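Local coordinates for protein KLLA0E08119p (Kluyveromyces lactis, PDB 3VA7) that probably catalyses the ATP- and biotin-dependent carboxylation of urea to urea-1-carboxylate, as the urea carboxylase part of a longer enzyme that also hydrolyses this product, at residues A234-I239 with S258-N263; A281-A286 with D311-L316; P109-L114 with L413-V418; N445-R450 with F471-C476. One frame throughout, in Å; residues are numbered along the deposited sequence.

Contact 1 (A234-I239 with S258-N263)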
loop_
_atom_site.group_PDB
_atom_site.type_symbol
_atom_site.label_atom_id
_atom_site.label_comp_id
_atom_site.label_asym_id
_atom_site.label_seq_id
_atom_site.Cartn_x
_atom_site.Cartn_y
_atom_site.Cartn_z
ATOM N N ALA A 234 2.761 38.336 -24.879
ATOM C CA ALA A 234 2.504 37.507 -26.054
ATOM C C ALA A 234 1.625 36.281 -25.811
ATOM O O ALA A 234 1.858 35.513 -24.877
ATOM C CB ALA A 234 3.885 37.075 -26.699
ATOM N N ARG A 235 0.646 36.093 -26.694
ATOM C CA ARG A 235 -0.164 34.871 -26.734
ATOM C C ARG A 235 0.374 33.824 -27.730
ATOM O O ARG A 235 1.278 34.109 -28.526
ATOM C CB ARG A 235 -1.630 35.214 -26.970
ATOM C CG ARG A 235 -2.239 35.848 -25.737
ATOM C CD ARG A 235 -3.596 36.396 -26.011
ATOM N NE ARG A 235 -4.497 35.370 -26.526
ATOM C CZ ARG A 235 -5.714 35.618 -27.018
ATOM N NH1 ARG A 235 -6.182 36.861 -27.067
ATOM N NH2 ARG A 235 -6.479 34.626 -27.473
ATOM N N HIS A 236 -0.146 32.599 -27.647
ATOM C CA HIS A 236 0.263 31.505 -28.545
ATOM C C HIS A 236 -1.007 30.966 -29.211
ATOM O O HIS A 236 -1.796 30.246 -28.572
ATOM C CB HIS A 236 0.985 30.451 -27.722
ATOM C CG HIS A 236 1.405 29.231 -28.475
ATOM N ND1 HIS A 236 2.724 28.818 -28.526
ATOM C CD2 HIS A 236 0.684 28.280 -29.129
ATOM C CE1 HIS A 236 2.801 27.685 -29.210
ATOM N NE2 HIS A 236 1.577 27.336 -29.585
ATOM N N VAL A 237 -1.253 31.367 -30.460
ATOM C CA VAL A 237 -2.450 30.925 -31.140
ATOM C C VAL A 237 -1.962 30.053 -32.259
ATOM O O VAL A 237 -1.086 30.461 -33.020
ATOM C CB VAL A 237 -3.279 32.064 -31.677
ATOM C CG1 VAL A 237 -4.549 31.528 -32.282
ATOM C CG2 VAL A 237 -3.617 33.055 -30.563
ATOM N N GLU A 238 -2.463 28.828 -32.346
ATOM C CA GLU A 238 -1.982 27.951 -33.376
ATOM C C GLU A 238 -3.156 27.500 -34.219
ATOM O O GLU A 238 -4.322 27.505 -33.759
ATOM C CB GLU A 238 -1.207 26.792 -32.760
ATOM C CG GLU A 238 -2.078 25.818 -31.930
ATOM C CD GLU A 238 -1.263 24.879 -31.062
ATOM O OE1 GLU A 238 -0.031 25.085 -30.868
ATOM O OE2 GLU A 238 -1.874 23.917 -30.559
ATOM N N ILE A 239 -2.860 27.133 -35.460
ATOM C CA ILE A 239 -3.879 26.653 -36.357
ATOM C C ILE A 239 -3.647 25.190 -36.628
ATOM O O ILE A 239 -2.549 24.773 -36.951
ATOM C CB ILE A 239 -3.916 27.452 -37.677
ATOM C CG1 ILE A 239 -4.275 28.922 -37.431
ATOM C CG2 ILE A 239 -4.956 26.826 -38.676
ATOM C CD1 ILE A 239 -5.784 29.163 -37.426
ATOM N N SER A 258 -1.427 29.570 -24.705
ATOM C CA SER A 258 -0.686 30.545 -23.899
ATOM C C SER A 258 -0.284 30.060 -22.495
ATOM O O SER A 258 0.770 30.458 -22.005
ATOM C CB SER A 258 -1.478 31.848 -23.815
ATOM O OG SER A 258 -2.161 32.116 -25.038
ATOM N N LEU A 259 -1.089 29.205 -21.841
ATOM C CA LEU A 259 -0.800 28.854 -20.437
ATOM C C LEU A 259 0.326 27.831 -20.336
ATOM O O LEU A 259 0.103 26.625 -20.213
ATOM C CB LEU A 259 -2.080 28.421 -19.683
ATOM C CG LEU A 259 -3.164 29.514 -19.491
ATOM C CD1 LEU A 259 -4.480 28.965 -18.993
ATOM C CD2 LEU A 259 -2.695 30.659 -18.576
ATOM N N GLN A 260 1.543 28.344 -20.433
ATOM C CA GLN A 260 2.766 27.550 -20.469
ATOM C C GLN A 260 3.655 27.906 -19.262
ATOM O O GLN A 260 3.715 29.055 -18.847
ATOM C CB GLN A 260 3.543 27.882 -21.732
ATOM C CG GLN A 260 2.903 27.452 -23.046
ATOM C CD GLN A 260 3.684 27.935 -24.290
ATOM O OE1 GLN A 260 4.935 27.937 -24.314
ATOM N NE2 GLN A 260 2.949 28.342 -25.316
ATOM N N ARG A 261 4.363 26.921 -18.726
ATOM C CA ARG A 261 5.253 27.124 -17.621
ATOM C C ARG A 261 6.653 26.807 -18.108
ATOM O O ARG A 261 6.907 25.684 -18.566
ATOM C CB ARG A 261 4.865 26.217 -16.465
ATOM C CG ARG A 261 5.750 26.346 -15.263
ATOM C CD ARG A 261 5.582 25.181 -14.300
ATOM N NE ARG A 261 6.321 23.983 -14.713
ATOM C CZ ARG A 261 7.644 23.814 -14.623
ATOM N NH1 ARG A 261 8.189 22.675 -15.046
ATOM N NH2 ARG A 261 8.444 24.765 -14.130
ATOM N N ARG A 262 7.563 27.792 -18.014
ATOM C CA ARG A 262 8.910 27.665 -18.575
ATOM C C ARG A 262 8.764 26.978 -19.930
ATOM O O ARG A 262 9.473 26.018 -20.252
ATOM C CB ARG A 262 9.848 26.873 -17.648
ATOM C CG ARG A 262 10.451 27.649 -16.432
ATOM C CD ARG A 262 11.978 27.381 -16.259
ATOM N NE ARG A 262 12.346 25.943 -16.218
ATOM C CZ ARG A 262 13.592 25.456 -16.380
ATOM N NH1 ARG A 262 14.619 26.284 -16.593
ATOM N NH2 ARG A 262 13.824 24.134 -16.325
ATOM N N ASN A 263 7.782 27.462 -20.691
ATOM C CA ASN A 263 7.501 26.962 -22.037
ATOM C C ASN A 263 6.810 25.566 -22.195
ATOM O O ASN A 263 6.715 25.030 -23.309
ATOM C CB ASN A 263 8.782 27.049 -22.891
ATOM C CG ASN A 263 8.922 28.399 -23.572
ATOM O OD1 ASN A 263 9.246 29.406 -22.930
ATOM N ND2 ASN A 263 8.638 28.436 -24.876
#
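H236 and S258 meet within the beta hairpin formed by strands 235-244 and 249-261, in the ATP-binding region of the biotin carboxylase part. The bond that crosses directly is weak: H236 N gives its hydrogen to S258 OG at 3.3 Å, nearly straight. That hydroxyl is also hydrogen-bonded to D256 of the same strand, its stronger partner. R235 rests its CB 3.7 Å from S258 OG, while its guanidinium runs on to P273 O and to a salt bridge with D256.

The imidazole of H236 is placed by chi1 of 177°, with CG anti to the backbone N, which carries the ring toward Q260. Ring and amide planes stand 80° apart there, Q260 NE2 being 3.6 Å from H236 CG; the amide nitrogen is itself held by C257 O. On its far nitrogen the imidazole donates from H236 NE2 to E238 OE1 at 3.0 Å, in the ring plane but above the carboxylate plane. E238 is gripped in turn by a salt bridge to R255. With an alanine here, E238 OE1 would probably lose its imidazole donor and the Q260 amide would lose the ring it crosses. The short segments run at 115° to one another, marking this as the diverging end of an antiparallel hairpin in an ATP-grasp domain.

Contact 2 (A281-A286 with D311-L316)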
loop_
_atom_site.group_PDB
_atom_site.type_symbol
_atom_site.label_atom_id
_atom_site.label_comp_id
_atom_site.label_asym_id
_atom_site.label_seq_id
_atom_site.Cartn_x
_atom_site.Cartn_y
_atom_site.Cartn_z
ATOM N N ALA A 281 -9.702 34.510 -39.587
ATOM C CA ALA A 281 -9.854 34.079 -40.996
ATOM C C ALA A 281 -8.538 34.212 -41.781
ATOM O O ALA A 281 -8.292 33.468 -42.748
ATOM C CB ALA A 281 -11.004 34.829 -41.701
ATOM N N LYS A 282 -7.681 35.127 -41.338
ATOM C CA LYS A 282 -6.414 35.324 -42.009
ATOM C C LYS A 282 -5.265 34.513 -41.401
ATOM O O LYS A 282 -4.181 34.406 -41.969
ATOM C CB LYS A 282 -6.135 36.829 -42.212
ATOM C CG LYS A 282 -5.086 37.498 -41.349
ATOM C CD LYS A 282 -4.780 38.953 -41.856
ATOM C CE LYS A 282 -6.034 39.869 -41.937
ATOM N NZ LYS A 282 -5.647 41.302 -41.657
ATOM N N MET A 283 -5.516 33.914 -40.251
ATOM C CA MET A 283 -4.601 32.931 -39.724
ATOM C C MET A 283 -4.877 31.635 -40.465
ATOM O O MET A 283 -3.964 30.921 -40.882
ATOM C CB MET A 283 -4.852 32.746 -38.251
ATOM C CG MET A 283 -3.992 33.610 -37.337
ATOM S SD MET A 283 -4.712 33.608 -35.667
ATOM C CE MET A 283 -3.229 33.926 -34.700
ATOM N N ARG A 284 -6.158 31.353 -40.642
ATOM C CA ARG A 284 -6.582 30.199 -41.398
ATOM C C ARG A 284 -5.977 30.244 -42.793
ATOM O O ARG A 284 -5.197 29.372 -43.143
ATOM C CB ARG A 284 -8.112 30.101 -41.458
ATOM C CG ARG A 284 -8.775 29.780 -40.104
ATOM C CD ARG A 284 -10.283 30.096 -40.075
ATOM N NE ARG A 284 -11.030 29.384 -41.112
ATOM C CZ ARG A 284 -11.313 28.080 -41.074
ATOM N NH1 ARG A 284 -10.898 27.318 -40.053
ATOM N NH2 ARG A 284 -12.013 27.526 -42.063
ATOM N N ALA A 285 -6.302 31.271 -43.578
ATOM C CA ALA A 285 -5.858 31.311 -44.973
ATOM C C ALA A 285 -4.344 31.254 -45.121
ATOM O O ALA A 285 -3.855 30.652 -46.080
ATOM C CB ALA A 285 -6.463 32.480 -45.733
ATOM N N ALA A 286 -3.606 31.822 -44.171
ATOM C CA ALA A 286 -2.130 31.821 -44.248
ATOM C C ALA A 286 -1.604 30.410 -44.031
ATOM O O ALA A 286 -0.674 29.940 -44.720
ATOM C CB ALA A 286 -1.526 32.776 -43.233
ATOM N N ASP A 311 -3.629 43.763 -32.226
ATOM C CA ASP A 311 -4.373 42.845 -33.126
ATOM C C ASP A 311 -3.541 42.231 -34.263
ATOM O O ASP A 311 -4.022 42.105 -35.384
ATOM C CB ASP A 311 -5.658 43.476 -33.674
ATOM C CG ASP A 311 -6.570 42.448 -34.345
ATOM O OD1 ASP A 311 -6.720 42.466 -35.588
ATOM O OD2 ASP A 311 -7.133 41.596 -33.628
ATOM N N GLU A 312 -2.306 41.829 -33.954
ATOM C CA GLU A 312 -1.363 41.274 -34.942
ATOM C C GLU A 312 -0.859 39.867 -34.579
ATOM O O GLU A 312 -0.696 39.565 -33.383
ATOM C CB GLU A 312 -0.149 42.200 -35.066
ATOM C CG GLU A 312 -0.474 43.684 -35.229
ATOM C CD GLU A 312 -1.125 44.041 -36.582
ATOM O OE1 GLU A 312 -0.768 45.106 -37.125
ATOM O OE2 GLU A 312 -1.988 43.286 -37.104
ATOM N N PHE A 313 -0.574 39.028 -35.591
ATOM C CA PHE A 313 0.040 37.690 -35.362
ATOM C C PHE A 313 1.290 37.448 -36.180
ATOM O O PHE A 313 1.424 37.997 -37.256
ATOM C CB PHE A 313 -0.945 36.574 -35.654
ATOM C CG PHE A 313 -1.366 36.491 -37.096
ATOM C CD1 PHE A 313 -2.392 37.307 -37.589
ATOM C CD2 PHE A 313 -0.764 35.569 -37.965
ATOM C CE1 PHE A 313 -2.800 37.223 -38.922
ATOM C CE2 PHE A 313 -1.171 35.475 -39.308
ATOM C CZ PHE A 313 -2.193 36.304 -39.783
ATOM N N TYR A 314 2.203 36.617 -35.689
ATOM C CA TYR A 314 3.461 36.398 -36.406
ATOM C C TYR A 314 3.919 34.935 -36.376
ATOM O O TYR A 314 3.963 34.311 -35.315
ATOM C CB TYR A 314 4.577 37.319 -35.873
ATOM C CG TYR A 314 4.115 38.711 -35.469
ATOM C CD1 TYR A 314 4.205 39.132 -34.133
ATOM C CD2 TYR A 314 3.580 39.599 -36.413
ATOM C CE1 TYR A 314 3.774 40.403 -33.737
ATOM C CE2 TYR A 314 3.135 40.862 -36.041
ATOM C CZ TYR A 314 3.237 41.270 -34.697
ATOM O OH TYR A 314 2.799 42.536 -34.316
ATOM N N PHE A 315 4.269 34.401 -37.551
ATOM C CA PHE A 315 4.790 33.040 -37.682
ATOM C C PHE A 315 5.767 32.721 -36.572
ATOM O O PHE A 315 6.613 33.539 -36.239
ATOM C CB PHE A 315 5.471 32.844 -39.026
ATOM C CG PHE A 315 6.026 31.451 -39.237
ATOM C CD1 PHE A 315 5.181 30.377 -39.501
ATOM C CD2 PHE A 315 7.398 31.220 -39.185
ATOM C CE1 PHE A 315 5.700 29.098 -39.694
ATOM C CE2 PHE A 315 7.935 29.938 -39.393
ATOM C CZ PHE A 315 7.084 28.879 -39.650
ATOM N N LEU A 316 5.614 31.539 -35.986
ATOM C CA LEU A 316 6.529 31.057 -34.993
ATOM C C LEU A 316 7.171 29.768 -35.522
ATOM O O LEU A 316 8.382 29.713 -35.658
ATOM C CB LEU A 316 5.800 30.893 -33.661
ATOM C CG LEU A 316 6.513 30.377 -32.399
ATOM C CD1 LEU A 316 7.555 31.326 -31.821
ATOM C CD2 LEU A 316 5.470 29.976 -31.287
#
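The ring of F313 receives M283 and K282 from helix 277-293, and the contact is made almost entirely by carbon and sulfur, with no hydrogen bond between the two segments. CH-pi contact comes first: M283 CG sits 3.7 Å from the centroid of the F313 ring and 6° off its normal, so the methylene is almost squarely above the ring centre. The sulfur adds a Met-aromatic contact, M283 SD lying above the same ring at 4.9 Å from its centroid. Beyond CG the methionine chain is extended and runs antiparallel to the phenylalanine side chain, which brings M283 CE to 3.6 Å from F313 CB as a plain apolar contact.

At the rim of the ring the aliphatic part of K282 takes over: K282 CG and CD lie at the edge of the F313 ring, near its plane, CD being 3.9 Å from F313 CE1. The lysine then bends at chi3 and chi4, and its charge stays apart from the acids across the contact: K282 NZ is 6.2 Å from E312 OE2. F313 holds its CG between the backbone N and the carbonyl carbon (chi1 65°), an orientation that aims the ring at the helix. An edge-to-face stack with F304 and contact with P158 set it further into the core. An alanine in its place would probably leave the M283 thioether without its aromatic partner and open a gap beneath the helix. The whole is helix-on-sheet packing of the ATP-grasp domain, helix 277-293 lying against an antiparallel sheet.

Contact 3 (P109-L114 with L413-V418)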
loop_
_atom_site.group_PDB
_atom_site.type_symbol
_atom_site.label_atom_id
_atom_site.label_comp_id
_atom_site.label_asym_id
_atom_site.label_seq_id
_atom_site.Cartn_x
_atom_site.Cartn_y
_atom_site.Cartn_z
ATOM N N PRO A 109 2.999 7.593 -35.986
ATOM C CA PRO A 109 4.044 7.904 -35.014
ATOM C C PRO A 109 3.607 8.614 -33.745
ATOM O O PRO A 109 4.369 8.604 -32.763
ATOM C CB PRO A 109 4.965 8.820 -35.804
ATOM C CG PRO A 109 4.051 9.519 -36.745
ATOM C CD PRO A 109 2.874 8.642 -37.019
ATOM N N GLY A 110 2.422 9.228 -33.735
ATOM C CA GLY A 110 2.046 10.099 -32.620
ATOM C C GLY A 110 2.756 11.442 -32.710
ATOM O O GLY A 110 2.837 12.051 -33.805
ATOM N N TYR A 111 3.194 11.895 -31.542
ATOM C CA TYR A 111 4.067 13.053 -31.303
ATOM C C TYR A 111 5.140 12.705 -30.274
ATOM O O TYR A 111 4.930 11.821 -29.440
ATOM C CB TYR A 111 3.284 14.242 -30.764
ATOM C CG TYR A 111 2.111 13.899 -29.887
ATOM C CD1 TYR A 111 2.280 13.416 -28.578
ATOM C CD2 TYR A 111 0.822 14.053 -30.361
ATOM C CE1 TYR A 111 1.177 13.086 -27.779
ATOM C CE2 TYR A 111 -0.276 13.745 -29.577
ATOM C CZ TYR A 111 -0.097 13.280 -28.291
ATOM O OH TYR A 111 -1.235 13.020 -27.540
ATOM N N GLY A 112 6.275 13.421 -30.317
ATOM C CA GLY A 112 7.494 12.979 -29.650
ATOM C C GLY A 112 8.140 11.928 -30.532
ATOM O O GLY A 112 7.681 11.679 -31.649
ATOM N N PHE A 113 9.214 11.319 -30.026
ATOM C CA PHE A 113 9.878 10.152 -30.659
ATOM C C PHE A 113 10.161 10.340 -32.137
ATOM O O PHE A 113 10.661 11.384 -32.531
ATOM C CB PHE A 113 9.142 8.825 -30.347
ATOM C CG PHE A 113 8.996 8.562 -28.853
ATOM C CD1 PHE A 113 10.126 8.350 -28.045
ATOM C CD2 PHE A 113 7.734 8.556 -28.241
ATOM C CE1 PHE A 113 10.001 8.112 -26.653
ATOM C CE2 PHE A 113 7.598 8.323 -26.833
ATOM C CZ PHE A 113 8.731 8.101 -26.045
ATOM N N LEU A 114 9.856 9.350 -32.956
ATOM C CA LEU A 114 10.280 9.414 -34.338
ATOM C C LEU A 114 9.352 10.308 -35.182
ATOM O O LEU A 114 9.407 10.340 -36.416
ATOM C CB LEU A 114 10.424 7.999 -34.904
ATOM C CG LEU A 114 11.474 7.156 -34.149
ATOM C CD1 LEU A 114 11.586 5.762 -34.731
ATOM C CD2 LEU A 114 12.885 7.838 -34.074
ATOM N N LEU A 413 -0.155 11.756 -17.268
ATOM C CA LEU A 413 -1.056 10.768 -16.731
ATOM C C LEU A 413 -2.311 10.687 -17.584
ATOM O O LEU A 413 -2.788 9.602 -17.939
ATOM C CB LEU A 413 -1.400 11.088 -15.259
ATOM C CG LEU A 413 -0.267 10.795 -14.249
ATOM C CD1 LEU A 413 -0.510 11.238 -12.797
ATOM C CD2 LEU A 413 0.151 9.305 -14.306
ATOM N N ALA A 414 -2.823 11.851 -17.933
ATOM C CA ALA A 414 -4.157 11.959 -18.431
ATOM C C ALA A 414 -4.352 13.334 -19.006
ATOM O O ALA A 414 -3.667 14.250 -18.664
ATOM C CB ALA A 414 -5.179 11.663 -17.309
ATOM N N LYS A 415 -5.247 13.445 -19.965
ATOM C CA LYS A 415 -5.607 14.730 -20.491
ATOM C C LYS A 415 -7.103 14.768 -20.286
ATOM O O LYS A 415 -7.833 13.837 -20.694
ATOM C CB LYS A 415 -5.245 14.850 -21.950
ATOM C CG LYS A 415 -3.782 14.901 -22.165
ATOM C CD LYS A 415 -3.460 15.203 -23.621
ATOM C CE LYS A 415 -3.780 14.023 -24.520
ATOM N NZ LYS A 415 -3.825 14.373 -25.940
ATOM N N ILE A 416 -7.533 15.818 -19.595
ATOM C CA ILE A 416 -8.899 15.977 -19.174
ATOM C C ILE A 416 -9.537 17.037 -20.050
ATOM O O ILE A 416 -9.139 18.197 -20.003
ATOM C CB ILE A 416 -8.943 16.336 -17.678
ATOM C CG1 ILE A 416 -8.416 15.137 -16.893
ATOM C CG2 ILE A 416 -10.365 16.628 -17.215
ATOM C CD1 ILE A 416 -7.545 15.503 -15.752
ATOM N N ILE A 417 -10.488 16.602 -20.860
ATOM C CA ILE A 417 -11.109 17.429 -21.891
ATOM C C ILE A 417 -12.663 17.614 -21.766
ATOM O O ILE A 417 -13.474 16.652 -21.773
ATOM C CB ILE A 417 -10.759 16.877 -23.267
ATOM C CG1 ILE A 417 -9.243 16.653 -23.318
ATOM C CG2 ILE A 417 -11.255 17.776 -24.401
ATOM C CD1 ILE A 417 -8.894 15.302 -23.946
ATOM N N VAL A 418 -13.035 18.881 -21.757
ATOM C CA VAL A 418 -14.377 19.318 -21.468
ATOM C C VAL A 418 -14.954 20.147 -22.666
ATOM O O VAL A 418 -14.200 20.842 -23.359
ATOM C CB VAL A 418 -14.246 20.109 -20.161
ATOM C CG1 VAL A 418 -14.696 21.526 -20.277
ATOM C CG2 VAL A 418 -14.846 19.336 -19.037
#
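The phenol of Y111 is the flat group of this contact, and K415 comes over neither of its faces; the lysine meets it at the hydroxyl, while V324 and R321 of a neighbouring loop also touch the tyrosine. The pair links two parts of the biotin carboxylase fold: the loop after strand 106-108 of the N-terminal parallel sheet, and strand 412-420 of the large antiparallel sheet. Y111 and K415 approach from opposite directions, end to end, from CA atoms 14.6 Å apart. On the loop side, G110 and G112 flank the tyrosine with positive phi angles, a backbone shape that favours glycine, and N38 binds the carbonyl oxygens of P109 and Y111.

The lysine leaves its strand with CG anti to the carbonyl carbon and bends at chi3 (-71°), turning its amine toward the loop. Both polar ends have firmer partners elsewhere: Y111 OH is hydrogen-bonded to E41, and K415 NZ to the backbone oxygen of V324. E41 and E365 are also long, weak ion-pair partners of the amine. Y111 OH lies 3.3 Å from K415 NZ and 4.1 Å from K415 CE.

Contact 4 (N445-R450 with F471-C476)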
loop_
_atom_site.group_PDB
_atom_site.type_symbol
_atom_site.label_atom_id
_atom_site.label_comp_id
_atom_site.label_asym_id
_atom_site.label_seq_id
_atom_site.Cartn_x
_atom_site.Cartn_y
_atom_site.Cartn_z
ATOM N N ASN A 445 -0.334 17.106 -10.382
ATOM C CA ASN A 445 -0.386 18.540 -10.453
ATOM C C ASN A 445 -1.834 18.960 -10.368
ATOM O O ASN A 445 -2.207 20.030 -10.791
ATOM C CB ASN A 445 0.320 19.043 -11.727
ATOM C CG ASN A 445 -0.380 18.573 -13.062
ATOM O OD1 ASN A 445 -1.089 17.572 -13.116
ATOM N ND2 ASN A 445 -0.152 19.324 -14.128
ATOM N N ILE A 446 -2.671 18.110 -9.803
ATOM C CA ILE A 446 -4.104 18.336 -9.881
ATOM C C ILE A 446 -4.484 19.623 -9.163
ATOM O O ILE A 446 -5.271 20.420 -9.653
ATOM C CB ILE A 446 -4.912 17.090 -9.384
ATOM C CG1 ILE A 446 -6.387 17.189 -9.700
ATOM C CG2 ILE A 446 -4.693 16.757 -7.867
ATOM C CD1 ILE A 446 -6.739 17.430 -11.174
ATOM N N ASP A 447 -3.913 19.805 -7.984
ATOM C CA ASP A 447 -4.208 20.934 -7.147
ATOM C C ASP A 447 -3.728 22.195 -7.828
ATOM O O ASP A 447 -4.430 23.173 -7.832
ATOM C CB ASP A 447 -3.544 20.810 -5.760
ATOM C CG ASP A 447 -3.988 21.922 -4.823
ATOM O OD1 ASP A 447 -5.197 21.963 -4.552
ATOM O OD2 ASP A 447 -3.162 22.788 -4.426
ATOM N N TYR A 448 -2.517 22.179 -8.356
ATOM C CA TYR A 448 -2.007 23.268 -9.206
ATOM C C TYR A 448 -2.954 23.597 -10.387
ATOM O O TYR A 448 -3.307 24.748 -10.624
ATOM C CB TYR A 448 -0.656 22.824 -9.704
ATOM C CG TYR A 448 -0.005 23.696 -10.708
ATOM C CD1 TYR A 448 0.007 23.325 -12.050
ATOM C CD2 TYR A 448 0.679 24.859 -10.323
ATOM C CE1 TYR A 448 0.649 24.092 -12.994
ATOM C CE2 TYR A 448 1.322 25.650 -11.262
ATOM C CZ TYR A 448 1.308 25.259 -12.599
ATOM O OH TYR A 448 1.934 26.008 -13.570
ATOM N N LEU A 449 -3.392 22.562 -11.087
ATOM C CA LEU A 449 -4.389 22.709 -12.150
ATOM C C LEU A 449 -5.656 23.369 -11.652
ATOM O O LEU A 449 -6.204 24.216 -12.344
ATOM C CB LEU A 449 -4.763 21.349 -12.784
ATOM C CG LEU A 449 -4.055 20.778 -14.017
ATOM C CD1 LEU A 449 -2.816 21.547 -14.402
ATOM C CD2 LEU A 449 -3.771 19.297 -13.819
ATOM N N ARG A 450 -6.117 22.975 -10.469
ATOM C CA ARG A 450 -7.420 23.408 -9.926
ATOM C C ARG A 450 -7.443 24.906 -9.663
ATOM O O ARG A 450 -8.378 25.640 -10.055
ATOM C CB ARG A 450 -7.707 22.674 -8.622
ATOM C CG ARG A 450 -8.596 21.485 -8.777
ATOM C CD ARG A 450 -8.300 20.561 -7.663
ATOM N NE ARG A 450 -8.944 19.287 -7.884
ATOM C CZ ARG A 450 -8.753 18.235 -7.099
ATOM N NH1 ARG A 450 -7.925 18.364 -6.077
ATOM N NH2 ARG A 450 -9.383 17.076 -7.322
ATOM N N PHE A 471 2.932 32.806 -11.442
ATOM C CA PHE A 471 1.617 32.478 -10.933
ATOM C C PHE A 471 1.741 32.136 -9.459
ATOM O O PHE A 471 2.594 31.305 -9.051
ATOM C CB PHE A 471 0.994 31.330 -11.715
ATOM C CG PHE A 471 -0.374 30.944 -11.233
ATOM C CD1 PHE A 471 -1.495 31.653 -11.646
ATOM C CD2 PHE A 471 -0.537 29.860 -10.375
ATOM C CE1 PHE A 471 -2.760 31.305 -11.207
ATOM C CE2 PHE A 471 -1.794 29.506 -9.928
ATOM C CZ PHE A 471 -2.917 30.239 -10.345
ATOM N N ASP A 472 0.898 32.794 -8.660
ATOM C CA ASP A 472 0.940 32.584 -7.215
ATOM C C ASP A 472 0.245 31.268 -6.853
ATOM O O ASP A 472 -1.010 31.220 -6.752
ATOM C CB ASP A 472 0.362 33.777 -6.422
ATOM C CG ASP A 472 1.028 33.938 -5.039
ATOM O OD1 ASP A 472 0.509 34.732 -4.203
ATOM O OD2 ASP A 472 2.070 33.265 -4.792
ATOM N N TYR A 473 1.058 30.210 -6.688
ATOM C CA TYR A 473 0.514 28.912 -6.286
ATOM C C TYR A 473 0.796 28.578 -4.826
ATOM O O TYR A 473 1.968 28.348 -4.444
ATOM C CB TYR A 473 0.958 27.751 -7.217
ATOM C CG TYR A 473 0.520 26.382 -6.698
ATOM C CD1 TYR A 473 -0.821 26.076 -6.528
ATOM C CD2 TYR A 473 1.459 25.418 -6.347
ATOM C CE1 TYR A 473 -1.219 24.843 -6.016
ATOM C CE2 TYR A 473 1.072 24.176 -5.852
ATOM C CZ TYR A 473 -0.271 23.893 -5.677
ATOM O OH TYR A 473 -0.655 22.662 -5.169
ATOM N N LYS A 474 -0.290 28.532 -4.032
ATOM C CA LYS A 474 -0.226 28.093 -2.609
ATOM C C LYS A 474 -1.109 26.886 -2.266
ATOM O O LYS A 474 -2.342 26.996 -2.230
ATOM C CB LYS A 474 -0.427 29.252 -1.592
ATOM C CG LYS A 474 -1.717 30.119 -1.754
ATOM C CD LYS A 474 -1.482 31.345 -2.685
ATOM C CE LYS A 474 -2.600 32.418 -2.591
ATOM N NZ LYS A 474 -2.517 33.381 -3.759
ATOM N N PRO A 475 -0.467 25.729 -2.015
ATOM C CA PRO A 475 -1.090 24.498 -1.530
ATOM C C PRO A 475 -1.696 24.663 -0.152
ATOM O O PRO A 475 -0.997 25.094 0.793
ATOM C CB PRO A 475 0.081 23.512 -1.445
ATOM C CG PRO A 475 1.279 24.349 -1.405
ATOM C CD PRO A 475 0.979 25.564 -2.205
ATOM N N CYS A 476 -2.978 24.330 -0.028
ATOM C CA CYS A 476 -3.585 24.303 1.290
ATOM C C CYS A 476 -3.122 23.015 2.003
ATOM O O CYS A 476 -3.845 22.002 2.025
ATOM C CB CYS A 476 -5.103 24.404 1.188
ATOM S SG CYS A 476 -5.915 24.287 2.819
HETATM O O HOH W 1 -0.220 19.967 -7.043
#
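Y473 lays its ring along the first turn of helix 446-454, where D447 and Y448 receive it. All three side chains have CG anti to the backbone N, with chi1 of -173° for D447 and 173° for both tyrosines. In the two helix residues this sends neighbouring side chains to different parts of the same ring. D447 takes the hydroxyl: Y473 OH donates to D447 OD2 at 2.6 Å, and OD2 accepts with its anti lone pair, the one turned away from the other carboxylate oxygen. The acceptor lies at the edge of the phenol, near its plane, although the carboxylate is itself tilted 58° against the ring.

Y448 takes a face instead. Its edge points at the Y473 ring in a T-shaped stack, with centroids 5.5 Å apart and planes close to perpendicular, and Y448 CD2 stands 3.9 Å from Y473 CG. Y448 CB adds a CH-pi contact at 4.3 Å from the Y473 centroid. On the opposite face lies P475 CD, so the phenol is sandwiched and its rotation restricted. A water weakly bridges the two segments, accepting from Y448 N at 3.4 Å and donating to Y473 OH at 3.3 Å.

Y448 stacks edge-to-face on F377 as well, and F628 touches both D447 and P475. The arrangement is a T-shaped tyrosine pair with a tyrosine-carboxylate hydrogen bond, fastening the loop that leads into strand 477-480 to the start of a biotin carboxylase helix.

Followed from the N terminus, the chain opens contact 3 first, at 109-114, and closes it only at 413-418, some 300 residues later, tying the N-terminal parallel sheet to the large antiparallel one. Contacts 1 and 2 both fall within that span and come one after the other: 234-239 closes on 258-263 as a hairpin, then 281-286 on 311-316 as helix against sheet. They adjoin, V237 CB meeting M283 CE at 3.6 Å. Contact 4 opens after contact 3 has closed and binds helix 446-454 to the loop toward strand 477-480; it reaches contact 1 where R261 CD packs on Y448 OH. No two contacts cross along the chain.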